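PDB 2OMO: DUF176 from Nitrosomonas europaea, which is a putative antibiotic biosynthesis monooxygenase that may act as an oxidoreductase, like other members of its family. Local coordinates for residues Y29-T34 against M104-K109; D35-F40 against D68-V73; I52-N57 against E76-R81; M58-L63 against F72-A77. One frame throughout, in Å; residues are numbered along the deposited sequence.

Contact 1. Residues Y29-T34 against M104-K109; sequences YASVKT and MAEPRK
Tyr29 and Lys109 form an antiparallel hydrogen-bonded pair where strand 24-31 meets strand 109-117, the last strand of a four-stranded ferredoxin-like sheet of the ABM family. Two backbone bonds close this pair. Tyr29 N donates to Lys109 O at 2.7 Å, almost straight (176°), while Lys109 N returns a longer bond to Tyr29 O. A second, separate bridge lies at Val32 and Met104, its register shifted by two residues; there Ala105 N donates to Ser31 O at 2.8 Å. Between the bridges the backbones part and water fills in: one molecule donates to both Tyr29 O and Pro107 O, and another accepts from Ser31 N and donates to Glu106 O.

Apolar packing is found on the side facing helix 37-51. The selenomethionine Met104 bends at chi2 and chi3, which brings its CE to 4.1 Å from Val32 CG2, and both side chains also touch Phe40. The CB of Ala30 rests 3.9 Å from Arg108 CG, on the aliphatic part of a chain that goes on to helix 91-100.

Polar side chains complete the contact. The extended Lys33 chain carries NZ to a hydrogen bond with Asp102 O, its CE passing 3.4 Å from Met104 O. The hydroxyl of Tyr29 meets Tyr29 of the second subunit. Near the surface, Ser31 OG lies 3.1 Å from Glu106 OE2.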
loop_
_atom_site.group_PDB
_atom_site.type_symbol
_atom_site.label_atom_id
_atom_site.label_comp_id
_atom_site.label_asym_id
_atom_site.label_seq_id
_atom_site.Cartn_x
_atom_site.Cartn_y
_atom_site.Cartn_z
ATOM N N TYR A 29 2.946 9.275 -1.875
ATOM C CA TYR A 29 3.657 9.747 -0.686
ATOM C C TYR A 29 3.556 11.258 -0.544
ATOM O O TYR A 29 3.892 12.004 -1.464
ATOM C CB TYR A 29 5.117 9.331 -0.725
ATOM C CG TYR A 29 5.338 7.845 -0.818
ATOM C CD1 TYR A 29 5.524 7.098 0.331
ATOM C CD2 TYR A 29 5.376 7.193 -2.069
ATOM C CE1 TYR A 29 5.745 5.672 0.263
ATOM C CE2 TYR A 29 5.553 5.799 -2.151
ATOM C CZ TYR A 29 5.765 5.054 -0.982
ATOM O OH TYR A 29 5.957 3.697 -1.029
ATOM N N ALA A 30 3.091 11.705 0.613
ATOM C CA ALA A 30 2.919 13.147 0.837
ATOM C C ALA A 30 3.615 13.582 2.115
ATOM O O ALA A 30 3.363 13.004 3.172
ATOM C CB ALA A 30 1.453 13.530 0.907
ATOM N N SER A 31 4.470 14.600 1.998
ATOM C CA SER A 31 5.117 15.241 3.162
ATOM C C SER A 31 4.443 16.613 3.299
ATOM O O SER A 31 4.409 17.414 2.350
ATOM C CB SER A 31 6.642 15.395 2.997
ATOM O OG SER A 31 7.249 14.121 2.811
ATOM N N VAL A 32 3.875 16.834 4.467
ATOM C CA VAL A 32 2.995 17.951 4.732
ATOM C C VAL A 32 3.734 18.925 5.651
ATOM O O VAL A 32 4.526 18.504 6.487
ATOM C CB VAL A 32 1.655 17.446 5.416
ATOM C CG1 VAL A 32 0.762 18.593 5.835
ATOM C CG2 VAL A 32 0.888 16.499 4.488
ATOM N N LYS A 33 3.472 20.225 5.470
ATOM C CA LYS A 33 3.979 21.267 6.366
ATOM C C LYS A 33 3.538 20.977 7.796
ATOM O O LYS A 33 2.435 20.570 8.049
ATOM C CB LYS A 33 3.551 22.674 5.923
ATOM C CG LYS A 33 4.256 23.088 4.614
ATOM C CD LYS A 33 3.883 24.508 4.183
ATOM C CE LYS A 33 4.463 24.814 2.798
ATOM N NZ LYS A 33 3.823 26.031 2.225
ATOM N N THR A 34 4.459 21.187 8.720
ATOM C CA THR A 34 4.294 20.808 10.107
ATOM C C THR A 34 2.983 21.369 10.743
ATOM O O THR A 34 2.341 20.731 11.595
ATOM C CB THR A 34 5.609 21.255 10.812
ATOM O OG1 THR A 34 5.894 20.431 11.948
ATOM C CG2 THR A 34 5.579 22.684 11.132
HETATM N N MSE A 104 1.840 21.240 1.049
HETATM C CA MSE A 104 2.926 20.260 0.785
HETATM C C MSE A 104 4.272 20.844 1.184
HETATM O O MSE A 104 4.588 22.013 0.847
HETATM C CB MSE A 104 2.968 19.872 -0.696
HETATM C CG MSE A 104 1.648 19.364 -1.204
HETATM SE SE MSE A 104 1.123 17.728 -0.233
HETATM C CE MSE A 104 0.033 18.501 1.062
ATOM N N ALA A 105 5.067 20.072 1.923
ATOM C CA ALA A 105 6.406 20.539 2.293
ATOM C C ALA A 105 7.380 20.270 1.117
ATOM O O ALA A 105 8.474 20.848 1.043
ATOM C CB ALA A 105 6.882 19.827 3.545
ATOM N N GLU A 106 6.949 19.406 0.205
ATOM C CA GLU A 106 7.684 19.068 -1.023
ATOM C C GLU A 106 6.726 18.336 -1.983
ATOM O O GLU A 106 5.645 17.915 -1.547
ATOM C CB GLU A 106 8.877 18.180 -0.693
ATOM C CG GLU A 106 8.491 16.781 -0.270
ATOM C CD GLU A 106 9.688 15.885 0.040
ATOM O OE1 GLU A 106 10.725 15.989 -0.664
ATOM O OE2 GLU A 106 9.582 15.053 0.986
ATOM N N PRO A 107 7.094 18.211 -3.288
ATOM C CA PRO A 107 6.210 17.526 -4.235
ATOM C C PRO A 107 5.830 16.119 -3.780
ATOM O O PRO A 107 6.683 15.356 -3.344
ATOM C CB PRO A 107 7.068 17.386 -5.495
ATOM C CG PRO A 107 8.044 18.544 -5.420
ATOM C CD PRO A 107 8.314 18.744 -3.940
ATOM N N ARG A 108 4.563 15.787 -3.915
ATOM C CA ARG A 108 4.095 14.406 -3.701
ATOM C C ARG A 108 4.754 13.512 -4.735
ATOM O O ARG A 108 5.108 13.983 -5.813
ATOM C CB ARG A 108 2.601 14.308 -3.868
ATOM C CG ARG A 108 1.854 14.939 -2.721
ATOM C CD ARG A 108 0.401 14.644 -2.873
ATOM N NE ARG A 108 -0.170 15.071 -4.158
ATOM C CZ ARG A 108 -0.598 16.315 -4.391
ATOM N NH1 ARG A 108 -0.504 17.247 -3.439
ATOM N NH2 ARG A 108 -1.136 16.627 -5.555
ATOM N N LYS A 109 4.984 12.260 -4.382
ATOM C CA LYS A 109 5.412 11.278 -5.372
ATOM C C LYS A 109 4.438 10.126 -5.410
ATOM O O LYS A 109 4.032 9.622 -4.350
ATOM C CB LYS A 109 6.791 10.708 -5.042
ATOM C CG LYS A 109 7.231 9.579 -6.053
ATOM C CD LYS A 109 7.345 10.079 -7.537
ATOM C CE LYS A 109 8.321 9.211 -8.390
ATOM N NZ LYS A 109 7.712 7.924 -8.789
HETATM O O HOH W 1 6.880 13.091 -1.134
HETATM O O HOH W 2 5.086 15.456 -0.623
#

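Contact 2. Residues D35-F40 against D68-V73; sequences DKTEAF and DPTRFV
Phe40, in the first turn of helix 37-51, packs against Phe72 of strand 71-78 and so joins the helix to the sheet. From CB its ring is carried toward the strand with CG anti to the backbone N (chi1 178°), and CD2 and CE2 lead. CD2 sits over the centre of the Phe72 ring, 3.6 Å above its plane. CE2 reaches the root of the same side chain, 3.5 Å from Phe72 CG and 3.7 Å from Phe72 CB. Met104 packs near CD1, across the Phe40 ring from CD2, and the planes of the two phenylalanines are inclined at 51°.

One turn back, Thr37 CG2 meets the loop before the strand, 3.8 Å from Thr70 CG2 and 3.6 Å from Pro69 O. That loop is shaped by an Asx turn: Asp68 OD1 accepts from both Thr70 N and Thr70 OG1, from the same face of its carboxylate. With the hydroxyls of both threonines bound within their own segments, mainly carbon surfaces meet, with backbone carbonyls at the margin, and the helix is held here by packing without a hydrogen bond across.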
loop_
_atom_site.group_PDB
_atom_site.type_symbol
_atom_site.label_atom_id
_atom_site.label_comp_id
_atom_site.label_asym_id
_atom_site.label_seq_id
_atom_site.Cartn_x
_atom_site.Cartn_y
_atom_site.Cartn_z
ATOM N N ASP A 35 2.542 22.544 10.305
ATOM C CA ASP A 35 1.366 23.118 10.935
ATOM C C ASP A 35 0.078 22.979 10.093
ATOM O O ASP A 35 -0.890 23.752 10.270
ATOM C CB ASP A 35 1.642 24.573 11.309
ATOM C CG ASP A 35 1.912 25.459 10.096
ATOM O OD1 ASP A 35 2.267 24.967 8.990
ATOM O OD2 ASP A 35 1.772 26.691 10.269
ATOM N N LYS A 36 0.102 22.014 9.171
ATOM C CA LYS A 36 -1.033 21.705 8.294
ATOM C C LYS A 36 -1.413 20.224 8.270
ATOM O O LYS A 36 -2.222 19.787 7.435
ATOM C CB LYS A 36 -0.764 22.180 6.868
ATOM C CG LYS A 36 -0.547 23.689 6.743
ATOM C CD LYS A 36 -1.864 24.471 6.977
ATOM C CE LYS A 36 -1.698 25.939 6.678
ATOM N NZ LYS A 36 -0.915 26.611 7.740
ATOM N N THR A 37 -0.887 19.466 9.217
ATOM C CA THR A 37 -1.238 18.030 9.288
ATOM C C THR A 37 -2.734 17.773 9.490
ATOM O O THR A 37 -3.296 16.894 8.818
ATOM C CB THR A 37 -0.416 17.218 10.311
ATOM O OG1 THR A 37 -0.600 17.772 11.610
ATOM C CG2 THR A 37 1.057 17.263 9.951
ATOM N N GLU A 38 -3.383 18.547 10.368
ATOM C CA GLU A 38 -4.840 18.351 10.645
ATOM C C GLU A 38 -5.614 18.829 9.435
ATOM O O GLU A 38 -6.572 18.194 9.028
ATOM C CB GLU A 38 -5.305 19.057 11.927
ATOM C CG GLU A 38 -4.457 18.688 13.178
ATOM C CD GLU A 38 -4.070 17.230 13.206
ATOM O OE1 GLU A 38 -4.980 16.385 13.335
ATOM O OE2 GLU A 38 -2.840 16.919 13.096
ATOM N N ALA A 39 -5.167 19.945 8.845
ATOM C CA ALA A 39 -5.810 20.487 7.662
ATOM C C ALA A 39 -5.719 19.451 6.533
ATOM O O ALA A 39 -6.701 19.189 5.815
ATOM C CB ALA A 39 -5.153 21.803 7.249
ATOM N N PHE A 40 -4.541 18.848 6.395
ATOM C CA PHE A 40 -4.352 17.880 5.327
ATOM C C PHE A 40 -5.222 16.627 5.531
ATOM O O PHE A 40 -5.834 16.145 4.552
ATOM C CB PHE A 40 -2.896 17.483 5.203
ATOM C CG PHE A 40 -2.642 16.431 4.126
ATOM C CD1 PHE A 40 -2.548 16.817 2.796
ATOM C CD2 PHE A 40 -2.468 15.093 4.460
ATOM C CE1 PHE A 40 -2.262 15.866 1.772
ATOM C CE2 PHE A 40 -2.198 14.146 3.458
ATOM C CZ PHE A 40 -2.114 14.544 2.119
ATOM N N ASP A 68 6.311 9.626 12.152
ATOM C CA ASP A 68 6.347 11.035 11.764
ATOM C C ASP A 68 5.002 11.451 11.251
ATOM O O ASP A 68 4.678 11.117 10.115
ATOM C CB ASP A 68 7.358 11.275 10.656
ATOM C CG ASP A 68 7.558 12.767 10.360
ATOM O OD1 ASP A 68 6.679 13.582 10.753
ATOM O OD2 ASP A 68 8.586 13.124 9.755
ATOM N N PRO A 69 4.231 12.214 12.063
ATOM C CA PRO A 69 2.855 12.602 11.653
ATOM C C PRO A 69 2.794 13.510 10.430
ATOM O O PRO A 69 1.718 13.739 9.914
ATOM C CB PRO A 69 2.290 13.329 12.896
ATOM C CG PRO A 69 3.517 13.841 13.627
ATOM C CD PRO A 69 4.585 12.755 13.392
ATOM N N THR A 70 3.912 14.059 9.976
ATOM C CA THR A 70 3.858 14.912 8.777
ATOM C C THR A 70 3.940 14.066 7.492
ATOM O O THR A 70 3.840 14.598 6.392
ATOM C CB THR A 70 4.946 16.032 8.753
ATOM O OG1 THR A 70 6.245 15.422 8.667
ATOM C CG2 THR A 70 4.812 16.971 10.002
ATOM N N ARG A 71 4.125 12.755 7.651
ATOM C CA ARG A 71 4.308 11.878 6.516
ATOM C C ARG A 71 3.071 11.047 6.313
ATOM O O ARG A 71 2.627 10.341 7.230
ATOM C CB ARG A 71 5.559 11.003 6.646
ATOM C CG ARG A 71 6.847 11.801 6.952
ATOM C CD ARG A 71 6.917 12.957 6.059
ATOM N NE ARG A 71 8.119 13.754 6.257
ATOM C CZ ARG A 71 9.213 13.558 5.547
ATOM N NH1 ARG A 71 9.212 12.589 4.649
ATOM N NH2 ARG A 71 10.290 14.314 5.728
ATOM N N PHE A 72 2.490 11.191 5.126
ATOM C CA PHE A 72 1.268 10.439 4.770
ATOM C C PHE A 72 1.433 9.592 3.536
ATOM O O PHE A 72 2.256 9.895 2.644
ATOM C CB PHE A 72 0.087 11.408 4.518
ATOM C CG PHE A 72 -0.312 12.191 5.740
ATOM C CD1 PHE A 72 -1.330 11.714 6.577
ATOM C CD2 PHE A 72 0.376 13.373 6.096
ATOM C CE1 PHE A 72 -1.700 12.457 7.754
ATOM C CE2 PHE A 72 0.010 14.124 7.253
ATOM C CZ PHE A 72 -1.037 13.644 8.081
ATOM N N VAL A 73 0.589 8.577 3.439
ATOM C CA VAL A 73 0.493 7.749 2.202
ATOM C C VAL A 73 -0.983 7.628 1.810
ATOM O O VAL A 73 -1.842 7.370 2.686
ATOM C CB VAL A 73 1.054 6.338 2.427
ATOM C CG1 VAL A 73 0.538 5.325 1.326
ATOM C CG2 VAL A 73 2.586 6.374 2.490
#

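Contact 3. Residues I52-N57 against E76-R81; sequences IREPGN and EAYKTR
A type II turn from Glu54 to Asn57 leads the chain into strand 57-65 beside the end of strand 71-78, at the open end of the hairpin in this ferredoxin-like fold. Asn57 and Tyr78 are an antiparallel non-hydrogen-bonded pair with CA atoms 4.5 Å apart. Just beyond it Lys79 N donates to Gly56 O at 2.7 Å, in the carbonyl plane. Gly56 takes a positive phi (83°), as expected at the third position of such a turn.

Two polar side chains address the Tyr78 ring from different directions. Asn57 ND2 stands over one face, 3.4 Å above the plane and displaced toward the rim, with the amide steeply inclined to the ring at 77°. CG of Asn57 is anti to the backbone N, which turns the amide toward the ring, and its ND2 also donates to Arg59 O. Glu54 approaches at the ring edge, its chain extended beyond CG. Glu54 OE2 is hydrogen-bonded to Ser51, His87 and His92, making the buried carboxylate a junction between the turn and the helical layer. Lys79 runs alongside the turn, its CD 3.8 Å from Gly56 CA. The Tyr78 hydroxyl donates to Glu54 OE1 at 2.8 Å, arriving from above the carboxylate plane.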
loop_
_atom_site.group_PDB
_atom_site.type_symbol
_atom_site.label_atom_id
_atom_site.label_comp_id
_atom_site.label_asym_id
_atom_site.label_seq_id
_atom_site.Cartn_x
_atom_site.Cartn_y
_atom_site.Cartn_z
ATOM N N ILE A 52 -13.804 6.156 -2.576
ATOM C CA ILE A 52 -14.238 4.764 -2.337
ATOM C C ILE A 52 -15.556 4.382 -3.023
ATOM O O ILE A 52 -15.907 3.200 -3.078
ATOM C CB ILE A 52 -14.243 4.346 -0.850
ATOM C CG1 ILE A 52 -15.267 5.147 -0.018
ATOM C CG2 ILE A 52 -12.797 4.448 -0.307
ATOM C CD1 ILE A 52 -15.488 4.617 1.372
ATOM N N ARG A 53 -16.252 5.403 -3.516
ATOM C CA ARG A 53 -17.489 5.260 -4.260
ATOM C C ARG A 53 -17.251 5.252 -5.770
ATOM O O ARG A 53 -18.201 5.109 -6.554
ATOM C CB ARG A 53 -18.403 6.422 -3.890
ATOM C CG ARG A 53 -18.741 6.470 -2.405
ATOM C CD ARG A 53 -19.616 7.671 -2.071
ATOM N NE ARG A 53 -20.782 7.712 -2.944
ATOM C CZ ARG A 53 -21.938 7.089 -2.707
ATOM N NH1 ARG A 53 -22.123 6.382 -1.594
ATOM N NH2 ARG A 53 -22.924 7.183 -3.585
ATOM N N GLU A 54 -16.010 5.428 -6.202
ATOM C CA GLU A 54 -15.711 5.437 -7.637
ATOM C C GLU A 54 -15.807 4.014 -8.182
ATOM O O GLU A 54 -15.415 3.045 -7.499
ATOM C CB GLU A 54 -14.322 5.986 -7.945
ATOM C CG GLU A 54 -14.104 7.461 -7.672
ATOM C CD GLU A 54 -12.656 7.863 -7.789
ATOM O OE1 GLU A 54 -11.864 7.153 -8.469
ATOM O OE2 GLU A 54 -12.284 8.893 -7.191
ATOM N N PRO A 55 -16.292 3.887 -9.434
ATOM C CA PRO A 55 -16.394 2.537 -9.994
ATOM C C PRO A 55 -14.991 1.846 -10.063
ATOM O O PRO A 55 -13.994 2.422 -10.552
ATOM C CB PRO A 55 -16.986 2.762 -11.402
ATOM C CG PRO A 55 -17.616 4.175 -11.349
ATOM C CD PRO A 55 -16.663 4.934 -10.410
ATOM N N GLY A 56 -14.935 0.629 -9.539
ATOM C CA GLY A 56 -13.689 -0.135 -9.620
ATOM C C GLY A 56 -12.677 0.210 -8.538
ATOM O O GLY A 56 -11.595 -0.393 -8.505
ATOM N N ASN A 57 -12.987 1.162 -7.643
ATOM C CA ASN A 57 -12.069 1.389 -6.479
ATOM C C ASN A 57 -12.030 0.173 -5.563
ATOM O O ASN A 57 -13.086 -0.375 -5.219
ATOM C CB ASN A 57 -12.465 2.588 -5.622
ATOM C CG ASN A 57 -11.413 2.899 -4.600
ATOM O OD1 ASN A 57 -11.603 2.631 -3.435
ATOM N ND2 ASN A 57 -10.266 3.413 -5.048
ATOM N N GLU A 76 -3.909 3.921 -3.333
ATOM C CA GLU A 76 -5.039 4.066 -4.250
ATOM C C GLU A 76 -5.007 2.885 -5.247
ATOM O O GLU A 76 -4.172 2.863 -6.147
ATOM C CB GLU A 76 -4.881 5.399 -4.981
ATOM C CG GLU A 76 -4.556 6.578 -4.045
ATOM C CD GLU A 76 -4.483 7.936 -4.779
ATOM O OE1 GLU A 76 -4.567 7.980 -6.025
ATOM O OE2 GLU A 76 -4.293 8.961 -4.085
ATOM N N ALA A 77 -5.907 1.922 -5.047
ATOM C CA ALA A 77 -5.947 0.656 -5.764
ATOM C C ALA A 77 -7.264 0.611 -6.537
ATOM O O ALA A 77 -8.335 0.877 -5.955
ATOM C CB ALA A 77 -5.898 -0.512 -4.775
ATOM N N TYR A 78 -7.192 0.278 -7.837
ATOM C CA TYR A 78 -8.396 0.083 -8.640
ATOM C C TYR A 78 -8.362 -1.259 -9.370
ATOM O O TYR A 78 -7.271 -1.825 -9.656
ATOM C CB TYR A 78 -8.549 1.218 -9.663
ATOM C CG TYR A 78 -8.791 2.570 -9.033
ATOM C CD1 TYR A 78 -10.093 3.126 -9.004
ATOM C CD2 TYR A 78 -7.732 3.299 -8.468
ATOM C CE1 TYR A 78 -10.346 4.373 -8.412
ATOM C CE2 TYR A 78 -7.977 4.567 -7.869
ATOM C CZ TYR A 78 -9.273 5.081 -7.848
ATOM O OH TYR A 78 -9.464 6.304 -7.256
ATOM N N LYS A 79 -9.556 -1.759 -9.706
ATOM C CA LYS A 79 -9.670 -2.959 -10.542
ATOM C C LYS A 79 -8.890 -2.837 -11.858
ATOM O O LYS A 79 -8.234 -3.785 -12.272
ATOM C CB LYS A 79 -11.149 -3.266 -10.868
ATOM C CG LYS A 79 -11.945 -3.727 -9.630
ATOM C CD LYS A 79 -13.436 -3.946 -9.860
ATOM C CE LYS A 79 -14.096 -4.514 -8.583
ATOM N NZ LYS A 79 -14.022 -3.550 -7.438
ATOM N N THR A 80 -8.978 -1.679 -12.508
ATOM C CA THR A 80 -8.336 -1.433 -13.797
ATOM C C THR A 80 -7.657 -0.090 -13.878
ATOM O O THR A 80 -7.997 0.886 -13.152
ATOM C CB THR A 80 -9.354 -1.481 -14.990
ATOM O OG1 THR A 80 -10.207 -0.328 -14.940
ATOM C CG2 THR A 80 -10.172 -2.764 -14.958
ATOM N N ARG A 81 -6.675 -0.024 -14.773
ATOM C CA ARG A 81 -5.965 1.224 -14.988
ATOM C C ARG A 81 -6.930 2.338 -15.395
ATOM O O ARG A 81 -6.756 3.483 -15.013
ATOM C CB ARG A 81 -4.873 1.116 -16.072
ATOM C CG ARG A 81 -4.048 2.409 -16.073
ATOM C CD ARG A 81 -3.190 2.707 -17.278
ATOM N NE ARG A 81 -2.301 1.628 -17.620
ATOM C CZ ARG A 81 -0.973 1.710 -17.782
ATOM N NH1 ARG A 81 -0.289 2.839 -17.607
ATOM N NH2 ARG A 81 -0.339 0.617 -18.147
#

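Contact 4. Residues M58-L63 against F72-A77; sequences MRFDIL and FVLYEA
Arg59 and Tyr75 lie side by side on one face of the 58-63/72-77 hairpin, with the Arg59 CG in the plane of the ring at its edge, 3.9 Å from Tyr75 CE2. The guanidino chain turns at chi2 (87°), which lays CD 3.5 Å from Ala77 CB. On the same face Asp61 flanks Tyr75, and Leu63 CD1 touches Val73 CG1 at 3.9 Å.

The other face, turned to the helices, is largely apolar apart from Glu76. Glu76 CG sits over the Phe60 ring in a CH-pi contact, 4.0 Å from its centroid, with the carboxylate nearly parallel to the ring (21° between planes). Farther along, Ile62 CD1 rests on Leu74 CG.

Behind these side chains the antiparallel ladder runs through the pairs Arg59-Ala77, Asp61-Tyr75 and Leu63-Val73, each closed by two backbone bonds. At its start Met58 N and Arg59 N both donate to Ala77 O, at 2.8 and 3.2 Å, a classic beta bulge. Arg59 NH1 folds back onto Met58 O.

Helix 37-51 packs on Phe60 and Ile62, while the face carrying Arg59, Asp61 and Tyr75 meets the second subunit: Arg59 pairs with Asp61 of that chain, Asp61 bonds its Tyr75, and the two Tyr75 rings stack. The hairpin thus presents a mainly apolar side to its own helices and, to its partner, charges and hydroxyls around the buried Asp61, whose carboxylate is probably stabilised as an anion.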
loop_
_atom_site.group_PDB
_atom_site.type_symbol
_atom_site.label_atom_id
_atom_site.label_comp_id
_atom_site.label_asym_id
_atom_site.label_seq_id
_atom_site.Cartn_x
_atom_site.Cartn_y
_atom_site.Cartn_z
HETATM N N MSE A 58 -10.822 -0.265 -5.207
HETATM C CA MSE A 58 -10.620 -1.395 -4.321
HETATM C C MSE A 58 -10.009 -0.989 -2.987
HETATM O O MSE A 58 -10.251 -1.637 -1.958
HETATM C CB MSE A 58 -9.724 -2.411 -4.992
HETATM C CG MSE A 58 -10.411 -2.907 -6.210
HETATM SE SE MSE A 58 -9.509 -4.387 -6.995
HETATM C CE MSE A 58 -9.698 -5.713 -5.529
ATOM N N ARG A 59 -9.211 0.079 -2.989
ATOM C CA ARG A 59 -8.808 0.697 -1.724
ATOM C C ARG A 59 -8.524 2.147 -1.994
ATOM O O ARG A 59 -8.080 2.505 -3.090
ATOM C CB ARG A 59 -7.463 0.123 -1.168
ATOM C CG ARG A 59 -7.373 -1.347 -0.804
ATOM C CD ARG A 59 -7.011 -2.280 -1.941
ATOM N NE ARG A 59 -6.690 -3.646 -1.445
ATOM C CZ ARG A 59 -7.590 -4.559 -1.120
ATOM N NH1 ARG A 59 -8.887 -4.261 -1.222
ATOM N NH2 ARG A 59 -7.208 -5.756 -0.682
ATOM N N PHE A 60 -8.699 2.963 -0.958
ATOM C CA PHE A 60 -8.275 4.355 -1.010
ATOM C C PHE A 60 -7.867 4.673 0.425
ATOM O O PHE A 60 -8.369 5.601 1.062
ATOM C CB PHE A 60 -9.381 5.282 -1.544
ATOM C CG PHE A 60 -8.829 6.508 -2.234
ATOM C CD1 PHE A 60 -8.539 6.495 -3.612
ATOM C CD2 PHE A 60 -8.556 7.665 -1.482
ATOM C CE1 PHE A 60 -7.973 7.633 -4.227
ATOM C CE2 PHE A 60 -8.017 8.818 -2.080
ATOM C CZ PHE A 60 -7.708 8.817 -3.441
ATOM N N ASP A 61 -6.937 3.869 0.929
ATOM C CA ASP A 61 -6.566 3.962 2.336
ATOM C C ASP A 61 -5.755 5.230 2.553
ATOM O O ASP A 61 -4.830 5.555 1.775
ATOM C CB ASP A 61 -5.717 2.775 2.755
ATOM C CG ASP A 61 -6.449 1.433 2.654
ATOM O OD1 ASP A 61 -7.703 1.443 2.616
ATOM O OD2 ASP A 61 -5.784 0.338 2.664
ATOM N N ILE A 62 -6.053 5.914 3.639
ATOM C CA ILE A 62 -5.278 7.121 3.999
ATOM C C ILE A 62 -4.481 6.783 5.251
ATOM O O ILE A 62 -5.079 6.508 6.312
ATOM C CB ILE A 62 -6.169 8.347 4.289
ATOM C CG1 ILE A 62 -7.163 8.609 3.133
ATOM C CG2 ILE A 62 -5.292 9.596 4.567
ATOM C CD1 ILE A 62 -6.515 8.648 1.757
ATOM N N LEU A 63 -3.158 6.896 5.140
ATOM C CA LEU A 63 -2.235 6.434 6.194
ATOM C C LEU A 63 -1.363 7.557 6.700
ATOM O O LEU A 63 -0.972 8.450 5.897
ATOM C CB LEU A 63 -1.331 5.334 5.677
ATOM C CG LEU A 63 -2.016 4.214 4.857
ATOM C CD1 LEU A 63 -0.924 3.247 4.296
ATOM C CD2 LEU A 63 -3.041 3.441 5.682
ATOM N N PHE A 72 2.490 11.191 5.126
ATOM C CA PHE A 72 1.268 10.439 4.770
ATOM C C PHE A 72 1.433 9.592 3.536
ATOM O O PHE A 72 2.256 9.895 2.644
ATOM C CB PHE A 72 0.087 11.408 4.518
ATOM C CG PHE A 72 -0.312 12.191 5.740
ATOM C CD1 PHE A 72 -1.330 11.714 6.577
ATOM C CD2 PHE A 72 0.376 13.373 6.096
ATOM C CE1 PHE A 72 -1.700 12.457 7.754
ATOM C CE2 PHE A 72 0.010 14.124 7.253
ATOM C CZ PHE A 72 -1.037 13.644 8.081
ATOM N N VAL A 73 0.589 8.577 3.439
ATOM C CA VAL A 73 0.493 7.749 2.202
ATOM C C VAL A 73 -0.983 7.628 1.810
ATOM O O VAL A 73 -1.842 7.370 2.686
ATOM C CB VAL A 73 1.054 6.338 2.427
ATOM C CG1 VAL A 73 0.538 5.325 1.326
ATOM C CG2 VAL A 73 2.586 6.374 2.490
ATOM N N LEU A 74 -1.289 7.856 0.532
ATOM C CA LEU A 74 -2.570 7.460 -0.042
ATOM C C LEU A 74 -2.321 6.193 -0.877
ATOM O O LEU A 74 -1.579 6.220 -1.852
ATOM C CB LEU A 74 -3.157 8.553 -0.965
ATOM C CG LEU A 74 -3.447 9.907 -0.256
ATOM C CD1 LEU A 74 -2.172 10.765 -0.098
ATOM C CD2 LEU A 74 -4.579 10.746 -0.955
ATOM N N TYR A 75 -2.984 5.112 -0.495
ATOM C CA TYR A 75 -2.853 3.832 -1.157
ATOM C C TYR A 75 -4.091 3.654 -2.038
ATOM O O TYR A 75 -5.168 3.266 -1.564
ATOM C CB TYR A 75 -2.704 2.733 -0.102
ATOM C CG TYR A 75 -2.539 1.337 -0.639
ATOM C CD1 TYR A 75 -1.282 0.868 -1.079
ATOM C CD2 TYR A 75 -3.617 0.489 -0.716
ATOM C CE1 TYR A 75 -1.140 -0.417 -1.580
ATOM C CE2 TYR A 75 -3.489 -0.812 -1.229
ATOM C CZ TYR A 75 -2.231 -1.252 -1.665
ATOM O OH TYR A 75 -2.027 -2.538 -2.147
ATOM N N GLU A 76 -3.909 3.921 -3.333
ATOM C CA GLU A 76 -5.039 4.066 -4.250
ATOM C C GLU A 76 -5.007 2.885 -5.247
ATOM O O GLU A 76 -4.172 2.863 -6.147
ATOM C CB GLU A 76 -4.881 5.399 -4.981
ATOM C CG GLU A 76 -4.556 6.578 -4.045
ATOM C CD GLU A 76 -4.483 7.936 -4.779
ATOM O OE1 GLU A 76 -4.567 7.980 -6.025
ATOM O OE2 GLU A 76 -4.293 8.961 -4.085
ATOM N N ALA A 77 -5.907 1.922 -5.047
ATOM C CA ALA A 77 -5.947 0.656 -5.764
ATOM C C ALA A 77 -7.264 0.611 -6.537
ATOM O O ALA A 77 -8.335 0.877 -5.955
ATOM C CB ALA A 77 -5.898 -0.512 -4.775
#

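Contact 4 is buried near the centre of the chain, a long ladder, broken by one bulge, with a mainly apolar helix-facing side and a mixed side at the dimer interface. Contacts 2 and 3 lie at the two ends of strand 71-78, their centres about 24 Å apart: contact 2 is aromatic packing of the helix start, contact 3 a polar turn whose buried carboxylate meets a tyrosine. Contact 1 lies at the surface on the neighbouring strand 24-31, where waters and exposed chains replace a continuous ladder. It touches contact 2 through Met104 and Phe40, and the bond of Ala30 O with Phe72 N ties it to both 2 and 4. Contacts 1, 2 and 4 all reach the second subunit.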